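Local coordinates for Lin1840 protein (Listeria innocua serovar 6a, PDB 4ZOC), which acts as a glycoside hydrolase family 3 beta-glucosidase in beta-1,2-glucan metabolism, probably releasing beta-D-glucose from non-reducing ends, at the interface of chains A and B. Residues are numbered along the deposited sequence; one frame, centred on the assembly and turned at random. Chains: chain A/B, Lin1840 protein.

The interface of chains A and B. Residues chain A 205, 238, 271, 276, 473-474; chain B 572, 583-585.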
loop_
_atom_site.group_PDB
_atom_site.type_symbol
_atom_site.label_atom_id
_atom_site.label_comp_id
_atom_site.label_asym_id
_atom_site.label_seq_id
_atom_site.Cartn_x
_atom_site.Cartn_y
_atom_site.Cartn_z
ATOM N N TYR A 205 -4.807 -4.191 12.588
ATOM C CA TYR A 205 -4.644 -5.668 12.536
ATOM C C TYR A 205 -4.622 -6.204 11.160
ATOM O O TYR A 205 -4.612 -7.444 11.011
ATOM C CB TYR A 205 -5.695 -6.425 13.377
ATOM C CG TYR A 205 -6.029 -5.802 14.733
ATOM C CD1 TYR A 205 -5.083 -5.736 15.736
ATOM C CD2 TYR A 205 -7.263 -5.281 14.968
ATOM C CE1 TYR A 205 -5.386 -5.166 16.958
ATOM C CE2 TYR A 205 -7.585 -4.656 16.179
ATOM C CZ TYR A 205 -6.639 -4.661 17.171
ATOM O OH TYR A 205 -6.852 -4.144 18.400
ATOM N N PHE A 238 0.301 -9.037 15.770
ATOM C CA PHE A 238 -0.995 -9.467 15.336
ATOM C C PHE A 238 -1.137 -9.882 13.885
ATOM O O PHE A 238 -2.051 -10.687 13.545
ATOM C CB PHE A 238 -2.005 -8.384 15.597
ATOM C CG PHE A 238 -2.270 -8.130 17.041
ATOM C CD1 PHE A 238 -2.815 -9.143 17.840
ATOM C CD2 PHE A 238 -2.012 -6.897 17.597
ATOM C CE1 PHE A 238 -3.123 -8.901 19.153
ATOM C CE2 PHE A 238 -2.334 -6.655 18.940
ATOM C CZ PHE A 238 -2.842 -7.655 19.712
ATOM N N TRP A 271 -1.730 -9.615 22.902
ATOM C CA TRP A 271 -2.937 -10.001 23.595
ATOM C C TRP A 271 -3.864 -10.851 22.734
ATOM O O TRP A 271 -4.327 -10.419 21.713
ATOM C CB TRP A 271 -3.689 -8.811 24.112
ATOM C CG TRP A 271 -4.931 -9.101 24.952
ATOM C CD1 TRP A 271 -6.081 -9.686 24.533
ATOM C CD2 TRP A 271 -5.138 -8.764 26.325
ATOM N NE1 TRP A 271 -7.001 -9.720 25.531
ATOM C CE2 TRP A 271 -6.453 -9.145 26.647
ATOM C CE3 TRP A 271 -4.400 -8.059 27.262
ATOM C CZ2 TRP A 271 -7.010 -8.930 27.916
ATOM C CZ3 TRP A 271 -4.927 -7.890 28.531
ATOM C CH2 TRP A 271 -6.231 -8.279 28.832
ATOM N N GLU A 276 -6.075 -16.094 18.296
ATOM C CA GLU A 276 -6.490 -15.294 17.116
ATOM C C GLU A 276 -5.943 -15.891 15.851
ATOM O O GLU A 276 -6.399 -15.536 14.768
ATOM C CB GLU A 276 -6.146 -13.826 17.298
ATOM C CG GLU A 276 -7.142 -13.158 18.279
ATOM C CD GLU A 276 -6.735 -11.811 18.788
ATOM O OE1 GLU A 276 -5.804 -11.230 18.202
ATOM O OE2 GLU A 276 -7.459 -11.366 19.713
ATOM N N GLU A 473 -3.864 1.974 19.606
ATOM C CA GLU A 473 -4.371 0.748 19.065
ATOM C C GLU A 473 -5.882 0.824 18.629
ATOM O O GLU A 473 -6.734 1.287 19.385
ATOM C CB GLU A 473 -4.156 -0.401 20.032
ATOM C CG GLU A 473 -4.680 -1.766 19.522
ATOM C CD GLU A 473 -4.503 -2.905 20.545
ATOM O OE1 GLU A 473 -3.835 -2.653 21.616
ATOM O OE2 GLU A 473 -5.031 -4.031 20.312
ATOM N N ALA A 474 -6.176 0.364 17.401
ATOM C CA ALA A 474 -7.551 0.332 16.880
ATOM C C ALA A 474 -8.152 1.732 16.780
ATOM O O ALA A 474 -9.382 1.933 16.914
ATOM C CB ALA A 474 -8.442 -0.629 17.673
ATOM N N ARG B 572 -8.585 -10.334 14.042
ATOM C CA ARG B 572 -9.702 -9.668 14.754
ATOM C C ARG B 572 -10.749 -9.101 13.788
ATOM O O ARG B 572 -10.969 -7.878 13.732
ATOM C CB ARG B 572 -9.194 -8.580 15.683
ATOM C CG ARG B 572 -8.251 -9.143 16.704
ATOM C CD ARG B 572 -7.722 -8.010 17.566
ATOM N NE ARG B 572 -6.982 -8.506 18.726
ATOM C CZ ARG B 572 -6.774 -7.819 19.852
ATOM N NH1 ARG B 572 -7.308 -6.617 20.053
ATOM N NH2 ARG B 572 -6.130 -8.384 20.839
ATOM N N TYR B 583 -11.608 -2.931 19.938
ATOM C CA TYR B 583 -10.418 -3.693 19.646
ATOM C C TYR B 583 -10.684 -4.744 18.532
ATOM O O TYR B 583 -10.435 -5.977 18.670
ATOM C CB TYR B 583 -9.810 -4.235 20.959
ATOM C CG TYR B 583 -9.289 -3.071 21.759
ATOM C CD1 TYR B 583 -8.128 -2.389 21.356
ATOM C CD2 TYR B 583 -9.921 -2.628 22.911
ATOM C CE1 TYR B 583 -7.657 -1.308 22.051
ATOM C CE2 TYR B 583 -9.482 -1.483 23.616
ATOM C CZ TYR B 583 -8.336 -0.881 23.217
ATOM O OH TYR B 583 -7.901 0.251 23.879
ATOM N N VAL B 584 -11.153 -4.274 17.387
ATOM C CA VAL B 584 -11.341 -5.152 16.179
ATOM C C VAL B 584 -10.893 -4.384 14.957
ATOM O O VAL B 584 -10.758 -3.188 15.022
ATOM C CB VAL B 584 -12.823 -5.639 15.932
ATOM C CG1 VAL B 584 -13.350 -6.449 17.117
ATOM C CG2 VAL B 584 -13.779 -4.515 15.596
ATOM N N SER B 585 -10.644 -5.042 13.856
ATOM C CA SER B 585 -10.175 -4.412 12.643
ATOM C C SER B 585 -11.270 -3.534 12.037
ATOM O O SER B 585 -12.266 -4.054 11.459
ATOM C CB SER B 585 -9.808 -5.524 11.615
ATOM O OG SER B 585 -9.251 -4.993 10.477
HETATM O O HOH W 1 -6.994 2.078 22.108
#
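B:Arg572 reaches into the active-site region of chain A and meets A:Glu276 and A:Trp271 with its guanidinium. The chain runs extended through CG and CD to NE (chi3 170°), and its NE–H points almost straight (170° at H) at the carboxylate oxygen OE1 of A:Glu276, 3.0 Å from NE. In this salt bridge NE meets OE1 on its syn side but tilted out of the carboxylate plane, whereas OE1 lies in the guanidinium plane; the two planes stand nearly upright (83°), and the second link from NE, to OE2, is weak. At the tip, NH2 donates to the backbone O of A:Trp271 at 2.9 Å, from above the carbonyl plane. NH1 lies 3.0 Å from the phenol OH of A:Tyr205, a hydrogen bond with the arginine as donor, and makes a longer salt bridge to OE2 of A:Glu473 (3.5 Å). Methylene CD sits over the centre of the A:Tyr205 ring, 3.5 Å from its centroid, while the rim of A:Phe238 passes close to NH2 and CZ. B:Tyr583 crosses A:Glu473 at about a right angle, its CD1–CE1 edge against the glutamate's CG and CD; its OH is tied through a water to the backbone O of A:Glu473. Within chain A, A:Tyr205 OH donates to the anti lone pair of A:Glu473 OE2 at 2.6 Å, which should help fix that carboxylate's rotation. Further back, A:Phe238 presents a face to the A:Tyr205 rim, and B:Val584 and B:Ser585 border that ring's edge. A:Trp271 and A:Glu473, the likely general acid/base, also line the glucose pocket; if the two-chain assembly is the working form, each partner may help shape the other's substrate site.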